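Local coordinates for protein neuraminidase (Influenza A virus, PDB 4GDI) that is a neuraminidase-like surface protein of a bat influenza virus that may remove terminal sialic acid from glycoconjugates, although its putative active site has diverged, at residues 41-49 against 146-154; 316-326 against 337-345. One frame throughout, in Å; residues are numbered along the deposited sequence.

Contact 1: 41-49 against 146-154; sequences SRRAYVSCD and RLPNSECIC
Tyr45 lays its ring against the backbone of Asn149 to Glu151. CB starts 3.5 Å from Asn149 O. With CG lodged between the backbone N and the carbonyl carbon (chi1 58°), the ring spreads over the loop: Ser150 CA lies over one face of the ring, nearest CG, CD1 lies 3.4 Å from Asn149 C, and on the other flank CD2 is 3.6 Å from Glu151 N. Farther out, CE1 still reaches Asn149 CA and CE2 Ser150 C, before OH hydrogen-bonds Ser102 OG in strand 101-106. The fold is the neuraminidase beta-propeller, and here strand 44-48 of one sheet meets the loop leading into strand 153-155 of another; three waters bridge them. Water 2 gives a proton to Val46 O and accepts one from Glu151 N, while water 1 ties Arg43 O to Asn149 OD1 (2.7 Å from the water); Asn149 also hydrogen-bonds Ser102. The direct polar link is Ser47 OG, which donates to Glu151 OE1 at 2.6 Å on the lone pair pointing away from OE2. Water 3 also donates to that oxygen, at 2.8 Å, and takes the N-H of Cys48, so OE1 is gripped twice. At the far end the Arg43 chain passes the Asn149 amide, CD 3.7 Å from ND2, on its way to Arg100 O and Glu77.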
# COMPACT_ATOMS: atom_id res chain seq x y z
N SER A 41 17.80 -8.57 7.39
CA SER A 41 18.68 -7.72 6.60
C SER A 41 20.11 -7.64 7.11
O SER A 41 20.37 -7.74 8.31
CB SER A 41 18.09 -6.31 6.53
OG SER A 41 17.82 -5.79 7.82
N ARG A 42 21.02 -7.43 6.19
CA ARG A 42 22.39 -7.15 6.54
C ARG A 42 22.94 -6.16 5.54
O ARG A 42 22.37 -5.97 4.47
CB ARG A 42 23.24 -8.43 6.58
CG ARG A 42 23.30 -9.24 5.29
CD ARG A 42 24.13 -10.52 5.53
NE ARG A 42 24.04 -11.47 4.43
CZ ARG A 42 24.26 -12.77 4.54
NH1 ARG A 42 24.58 -13.31 5.72
NH2 ARG A 42 24.16 -13.56 3.48
N ARG A 43 24.04 -5.51 5.92
CA ARG A 43 24.72 -4.54 5.09
C ARG A 43 23.75 -3.41 4.73
O ARG A 43 23.79 -2.85 3.64
CB ARG A 43 25.33 -5.21 3.86
CG ARG A 43 26.29 -6.34 4.27
CD ARG A 43 27.36 -6.68 3.25
NE ARG A 43 26.91 -7.66 2.26
CZ ARG A 43 26.79 -8.97 2.48
NH1 ARG A 43 27.08 -9.48 3.67
NH2 ARG A 43 26.36 -9.76 1.51
N ALA A 44 22.91 -3.06 5.70
CA ALA A 44 21.89 -2.04 5.49
C ALA A 44 22.47 -0.64 5.63
O ALA A 44 23.51 -0.42 6.26
CB ALA A 44 20.72 -2.23 6.45
N TYR A 45 21.78 0.31 5.00
CA TYR A 45 22.12 1.73 5.11
C TYR A 45 20.91 2.54 4.69
O TYR A 45 19.92 2.00 4.21
CB TYR A 45 23.35 2.07 4.25
CG TYR A 45 23.18 1.75 2.77
CD1 TYR A 45 23.45 0.48 2.29
CD2 TYR A 45 22.76 2.71 1.87
CE1 TYR A 45 23.30 0.16 0.95
CE2 TYR A 45 22.61 2.42 0.51
CZ TYR A 45 22.89 1.14 0.06
OH TYR A 45 22.74 0.82 -1.25
N VAL A 46 20.99 3.86 4.85
CA VAL A 46 19.85 4.71 4.57
C VAL A 46 20.17 5.67 3.44
O VAL A 46 21.29 6.16 3.33
CB VAL A 46 19.45 5.52 5.83
CG1 VAL A 46 18.33 6.51 5.47
CG2 VAL A 46 19.00 4.60 6.97
N SER A 47 19.17 5.97 2.61
CA SER A 47 19.32 7.01 1.58
C SER A 47 17.94 7.55 1.23
O SER A 47 16.95 6.81 1.27
CB SER A 47 20.03 6.44 0.34
OG SER A 47 20.54 7.47 -0.49
N CYS A 48 17.87 8.83 0.90
CA CYS A 48 16.59 9.53 0.76
C CYS A 48 16.38 10.11 -0.64
O CYS A 48 17.35 10.48 -1.33
CB CYS A 48 16.53 10.68 1.77
SG CYS A 48 17.18 10.30 3.43
N ASP A 49 15.12 10.20 -1.07
CA ASP A 49 14.78 11.02 -2.22
C ASP A 49 14.47 12.41 -1.69
O ASP A 49 14.91 12.73 -0.58
CB ASP A 49 13.64 10.40 -3.08
CG ASP A 49 12.33 10.16 -2.31
OD1 ASP A 49 12.01 10.87 -1.32
OD2 ASP A 49 11.61 9.23 -2.73
N ARG A 146 33.95 -4.52 -4.59
CA ARG A 146 33.27 -4.26 -3.33
C ARG A 146 32.69 -2.85 -3.30
O ARG A 146 33.41 -1.87 -3.47
CB ARG A 146 34.23 -4.46 -2.16
CG ARG A 146 34.87 -5.85 -2.14
CD ARG A 146 35.76 -6.06 -0.94
NE ARG A 146 36.98 -5.26 -0.89
CZ ARG A 146 38.08 -5.46 -1.62
NH1 ARG A 146 38.10 -6.39 -2.57
NH2 ARG A 146 39.15 -4.71 -1.42
N LEU A 147 31.38 -2.78 -3.13
CA LEU A 147 30.69 -1.51 -2.89
C LEU A 147 30.56 -1.24 -1.38
O LEU A 147 30.52 -2.18 -0.58
CB LEU A 147 29.33 -1.55 -3.57
CG LEU A 147 29.48 -1.48 -5.10
CD1 LEU A 147 28.24 -1.99 -5.88
CD2 LEU A 147 29.77 -0.04 -5.49
N PRO A 148 30.49 0.04 -0.99
CA PRO A 148 30.68 0.33 0.44
C PRO A 148 29.47 0.13 1.38
O PRO A 148 29.63 0.30 2.59
CB PRO A 148 31.07 1.80 0.44
CG PRO A 148 30.43 2.37 -0.79
CD PRO A 148 30.44 1.26 -1.80
N ASN A 149 28.31 -0.23 0.84
CA ASN A 149 27.12 -0.42 1.66
C ASN A 149 26.79 0.84 2.45
O ASN A 149 26.52 0.82 3.65
CB ASN A 149 27.28 -1.64 2.57
CG ASN A 149 27.68 -2.87 1.79
OD1 ASN A 149 27.02 -3.25 0.81
ND2 ASN A 149 28.79 -3.47 2.17
N SER A 150 26.83 1.96 1.74
CA SER A 150 26.41 3.24 2.27
C SER A 150 26.04 4.07 1.05
O SER A 150 26.43 3.73 -0.06
CB SER A 150 27.56 3.90 3.02
OG SER A 150 27.12 4.97 3.83
N GLU A 151 25.31 5.16 1.24
CA GLU A 151 24.81 5.89 0.08
C GLU A 151 25.94 6.48 -0.72
O GLU A 151 26.95 6.93 -0.17
CB GLU A 151 23.81 6.98 0.47
CG GLU A 151 24.37 8.22 1.13
CD GLU A 151 23.29 9.32 1.30
OE1 GLU A 151 22.17 9.14 0.76
OE2 GLU A 151 23.54 10.35 1.95
N CYS A 152 25.75 6.50 -2.04
CA CYS A 152 26.67 7.23 -2.89
C CYS A 152 26.32 8.72 -2.82
O CYS A 152 25.32 9.11 -2.23
CB CYS A 152 26.71 6.66 -4.33
SG CYS A 152 25.16 6.10 -5.05
N ILE A 153 27.18 9.56 -3.39
CA ILE A 153 27.07 10.99 -3.19
C ILE A 153 26.79 11.70 -4.51
O ILE A 153 27.61 11.63 -5.44
CB ILE A 153 28.38 11.56 -2.61
CG1 ILE A 153 28.66 10.96 -1.23
CG2 ILE A 153 28.31 13.05 -2.49
CD1 ILE A 153 27.49 11.13 -0.25
N CYS A 154 25.65 12.39 -4.59
CA CYS A 154 25.27 13.14 -5.81
C CYS A 154 25.39 14.65 -5.62
O CYS A 154 24.96 15.20 -4.61
CB CYS A 154 23.86 12.78 -6.24
SG CYS A 154 23.64 11.06 -6.72
O HOH W 1 24.36 -3.21 0.57
O HOH W 2 23.91 5.86 3.83
O HOH W 3 19.96 10.77 1.34

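Contact 2: 316-326 against 337-345; sequences KRTGRSGFFQP and ICFWLEIED. With NO3 (nitrate ion), chain B.
Lys316 runs its CD past Ile343 CG2; its NZ makes a long salt bridge to Asp345 and a second one to Glu76 of the second subunit. Arg317, extended from CG to NE, meets Glu344 OE1 with NE at 3.0 Å, a salt bridge whose hydrogen bond is weak. Thr318 and Ile343 form a non-hydrogen-bonded pair, then the register slips by one, a beta bulge across Gly319 and Arg320. There Glu342 bonds to Arg320: OE1 accepts from Arg320 N, and OE2 takes NH1 at 2.9 Å, from above the carboxylate plane yet within the guanidinium plane. The bend at chi3 (49°) sets one face of the guanidinium against the Trp340 ring, CH2 3.2 Å from NH2, the planes 28° apart, while NE donates to a nitrate ion, probably from the crystallisation liquor. This antiparallel ladder, with Gly322-Trp340 and Phe324-Cys338 as hydrogen-bonded pairs, forms one side of a four-stranded propeller sheet, strand 317-324 at its edge. Gly322 lies under the indole, its CA 4.0 Å from the five-membered ring centroid in CH-pi contact. Phe323 CD1 presses on Ile337 CD1. On the opposite sheet face Cys338 CB sits over the Phe324 ring, and Pro326 CG touches Cys338 SG.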
# COMPACT_ATOMS: atom_id res chain seq x y z
N LYS A 316 23.69 -1.45 25.08
CA LYS A 316 23.14 -2.07 23.87
C LYS A 316 24.27 -2.44 22.94
O LYS A 316 25.23 -1.70 22.80
CB LYS A 316 22.16 -1.14 23.16
CG LYS A 316 20.73 -1.65 23.13
CD LYS A 316 19.79 -0.66 22.44
CE LYS A 316 18.32 -1.06 22.59
NZ LYS A 316 18.13 -2.55 22.49
N ARG A 317 24.16 -3.60 22.30
CA ARG A 317 25.18 -4.02 21.34
C ARG A 317 24.99 -3.25 20.04
O ARG A 317 23.86 -3.13 19.54
CB ARG A 317 25.10 -5.52 21.08
CG ARG A 317 26.22 -6.03 20.21
CD ARG A 317 26.15 -7.55 20.08
NE ARG A 317 27.08 -8.06 19.08
CZ ARG A 317 28.28 -8.57 19.34
NH1 ARG A 317 28.73 -8.64 20.59
NH2 ARG A 317 29.03 -9.01 18.34
N THR A 318 26.08 -2.71 19.51
CA THR A 318 25.98 -1.87 18.30
C THR A 318 26.87 -2.44 17.21
O THR A 318 27.82 -3.17 17.51
CB THR A 318 26.36 -0.41 18.61
OG1 THR A 318 27.63 -0.37 19.26
CG2 THR A 318 25.32 0.23 19.54
N GLY A 319 26.54 -2.16 15.95
CA GLY A 319 27.37 -2.61 14.85
C GLY A 319 27.83 -1.49 13.92
O GLY A 319 28.37 -0.48 14.35
N ARG A 320 27.62 -1.71 12.62
CA ARG A 320 28.00 -0.76 11.57
C ARG A 320 27.31 0.59 11.76
O ARG A 320 26.21 0.67 12.32
CB ARG A 320 27.62 -1.33 10.18
CG ARG A 320 28.38 -2.64 9.79
CD ARG A 320 27.79 -3.35 8.57
NE ARG A 320 27.58 -2.44 7.44
CZ ARG A 320 26.41 -1.90 7.11
NH1 ARG A 320 25.31 -2.19 7.80
NH2 ARG A 320 26.33 -1.08 6.06
N SER A 321 27.95 1.66 11.29
CA SER A 321 27.29 2.95 11.27
C SER A 321 27.82 3.78 10.10
O SER A 321 28.91 3.53 9.59
CB SER A 321 27.53 3.69 12.61
OG SER A 321 28.92 3.88 12.85
N GLY A 322 27.05 4.77 9.66
CA GLY A 322 27.50 5.61 8.56
C GLY A 322 26.55 6.75 8.30
O GLY A 322 25.47 6.82 8.89
N PHE A 323 26.95 7.63 7.39
CA PHE A 323 26.21 8.85 7.14
C PHE A 323 25.03 8.67 6.21
O PHE A 323 25.04 7.82 5.32
CB PHE A 323 27.11 9.88 6.45
CG PHE A 323 28.26 10.35 7.28
CD1 PHE A 323 28.04 11.10 8.42
CD2 PHE A 323 29.56 10.10 6.88
CE1 PHE A 323 29.09 11.55 9.17
CE2 PHE A 323 30.62 10.54 7.62
CZ PHE A 323 30.39 11.28 8.76
N PHE A 324 24.01 9.50 6.40
CA PHE A 324 23.09 9.84 5.31
C PHE A 324 22.67 11.30 5.44
O PHE A 324 22.78 11.89 6.52
CB PHE A 324 21.87 8.92 5.26
CG PHE A 324 20.85 9.15 6.36
CD1 PHE A 324 20.97 8.52 7.58
CD2 PHE A 324 19.75 9.96 6.13
CE1 PHE A 324 20.01 8.71 8.58
CE2 PHE A 324 18.78 10.17 7.12
CZ PHE A 324 18.91 9.53 8.34
N GLN A 325 22.22 11.88 4.34
CA GLN A 325 21.82 13.28 4.35
C GLN A 325 20.38 13.45 3.88
O GLN A 325 20.03 12.99 2.79
CB GLN A 325 22.74 14.13 3.46
CG GLN A 325 24.16 14.28 3.99
CD GLN A 325 25.03 15.08 3.03
OE1 GLN A 325 25.36 14.61 1.93
NE2 GLN A 325 25.38 16.29 3.42
N PRO A 326 19.56 14.09 4.71
CA PRO A 326 18.22 14.49 4.26
C PRO A 326 18.37 15.39 3.05
O PRO A 326 19.30 16.19 3.02
CB PRO A 326 17.66 15.28 5.44
CG PRO A 326 18.50 14.92 6.62
CD PRO A 326 19.86 14.57 6.07
N ILE A 337 22.87 16.76 8.75
CA ILE A 337 23.66 15.54 8.65
C ILE A 337 23.10 14.52 9.63
O ILE A 337 22.72 14.87 10.77
CB ILE A 337 25.18 15.80 8.92
CG1 ILE A 337 26.00 14.52 8.70
CG2 ILE A 337 25.42 16.34 10.31
CD1 ILE A 337 25.94 13.98 7.29
N CYS A 338 23.01 13.27 9.20
CA CYS A 338 22.46 12.22 10.04
C CYS A 338 23.36 11.01 9.95
O CYS A 338 24.23 10.93 9.08
CB CYS A 338 21.04 11.84 9.58
SG CYS A 338 19.81 13.17 9.49
N PHE A 339 23.17 10.05 10.85
CA PHE A 339 23.86 8.78 10.67
C PHE A 339 22.91 7.64 10.96
O PHE A 339 21.90 7.82 11.64
CB PHE A 339 25.13 8.70 11.52
CG PHE A 339 24.89 8.73 13.02
CD1 PHE A 339 24.68 7.55 13.72
CD2 PHE A 339 24.93 9.92 13.72
CE1 PHE A 339 24.47 7.58 15.09
CE2 PHE A 339 24.72 9.95 15.10
CZ PHE A 339 24.50 8.77 15.78
N TRP A 340 23.21 6.48 10.39
CA TRP A 340 22.48 5.27 10.71
C TRP A 340 23.40 4.39 11.56
O TRP A 340 24.63 4.50 11.49
CB TRP A 340 22.00 4.55 9.43
CG TRP A 340 23.08 4.33 8.37
CD1 TRP A 340 23.30 5.09 7.25
CD2 TRP A 340 24.08 3.30 8.35
NE1 TRP A 340 24.36 4.59 6.54
CE2 TRP A 340 24.85 3.49 7.19
CE3 TRP A 340 24.38 2.22 9.19
CZ2 TRP A 340 25.92 2.65 6.86
CZ3 TRP A 340 25.43 1.40 8.86
CH2 TRP A 340 26.19 1.62 7.71
N LEU A 341 22.79 3.52 12.36
CA LEU A 341 23.54 2.68 13.29
C LEU A 341 22.82 1.35 13.52
O LEU A 341 21.63 1.34 13.84
CB LEU A 341 23.71 3.43 14.61
CG LEU A 341 24.17 2.63 15.83
CD1 LEU A 341 25.60 2.22 15.68
CD2 LEU A 341 23.97 3.47 17.08
N GLU A 342 23.53 0.25 13.31
CA GLU A 342 23.02 -1.09 13.58
C GLU A 342 22.92 -1.28 15.08
O GLU A 342 23.91 -1.07 15.82
CB GLU A 342 23.94 -2.17 13.02
CG GLU A 342 23.83 -2.41 11.52
CD GLU A 342 24.82 -3.45 11.02
OE1 GLU A 342 25.80 -3.73 11.75
OE2 GLU A 342 24.61 -3.99 9.90
N ILE A 343 21.73 -1.68 15.52
CA ILE A 343 21.49 -2.10 16.89
C ILE A 343 21.30 -3.62 16.83
O ILE A 343 20.47 -4.11 16.06
CB ILE A 343 20.22 -1.45 17.44
CG1 ILE A 343 20.35 0.08 17.45
CG2 ILE A 343 19.89 -1.97 18.85
CD1 ILE A 343 21.48 0.61 18.27
N GLU A 344 22.08 -4.37 17.59
CA GLU A 344 22.01 -5.84 17.49
C GLU A 344 21.13 -6.42 18.59
O GLU A 344 21.24 -6.03 19.74
CB GLU A 344 23.41 -6.46 17.52
CG GLU A 344 23.97 -6.69 16.12
CD GLU A 344 25.37 -6.14 15.93
OE1 GLU A 344 26.17 -6.17 16.89
OE2 GLU A 344 25.68 -5.69 14.80
N ASP A 345 20.24 -7.33 18.20
CA ASP A 345 19.29 -7.93 19.13
C ASP A 345 19.40 -9.46 19.09
O ASP A 345 19.57 -10.06 18.01
CB ASP A 345 17.86 -7.51 18.78
CG ASP A 345 17.67 -5.99 18.81
OD1 ASP A 345 18.04 -5.36 19.82
OD2 ASP A 345 17.15 -5.43 17.81
N NO3 B . 30.96 -4.00 7.36
O1 NO3 B . 30.31 -3.03 6.59
O2 NO3 B . 31.03 -5.33 6.89
O3 NO3 B . 31.53 -3.66 8.59
O HOH W 4 15.98 -2.83 20.25
O HOH W 5 21.76 -5.12 21.96
O HOH W 2 23.91 5.86 3.83

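How the contacts relate
From the N terminus the chain lays down 41-49, runs through the rest of that sheet and the one holding 101-106, and returns at 146-154, where contact 1 closes a loop of 96 residues. Only later does contact 2 open; its loop between 326 and 337 is just ten residues, so the two lie in series, neither nested nor crossed. Contact 1 joins different sheets of the propeller, whereas contact 2 pairs neighbouring strands within one. They meet near the centre of the folded chain: Arg320 NH2 probably hydrogen-bonds Ala44 O, Glu151 OE2 probably accepts from Gln325 N, and water 2 serves both contacts, reaching Phe323 O and Trp340 NE1 as well.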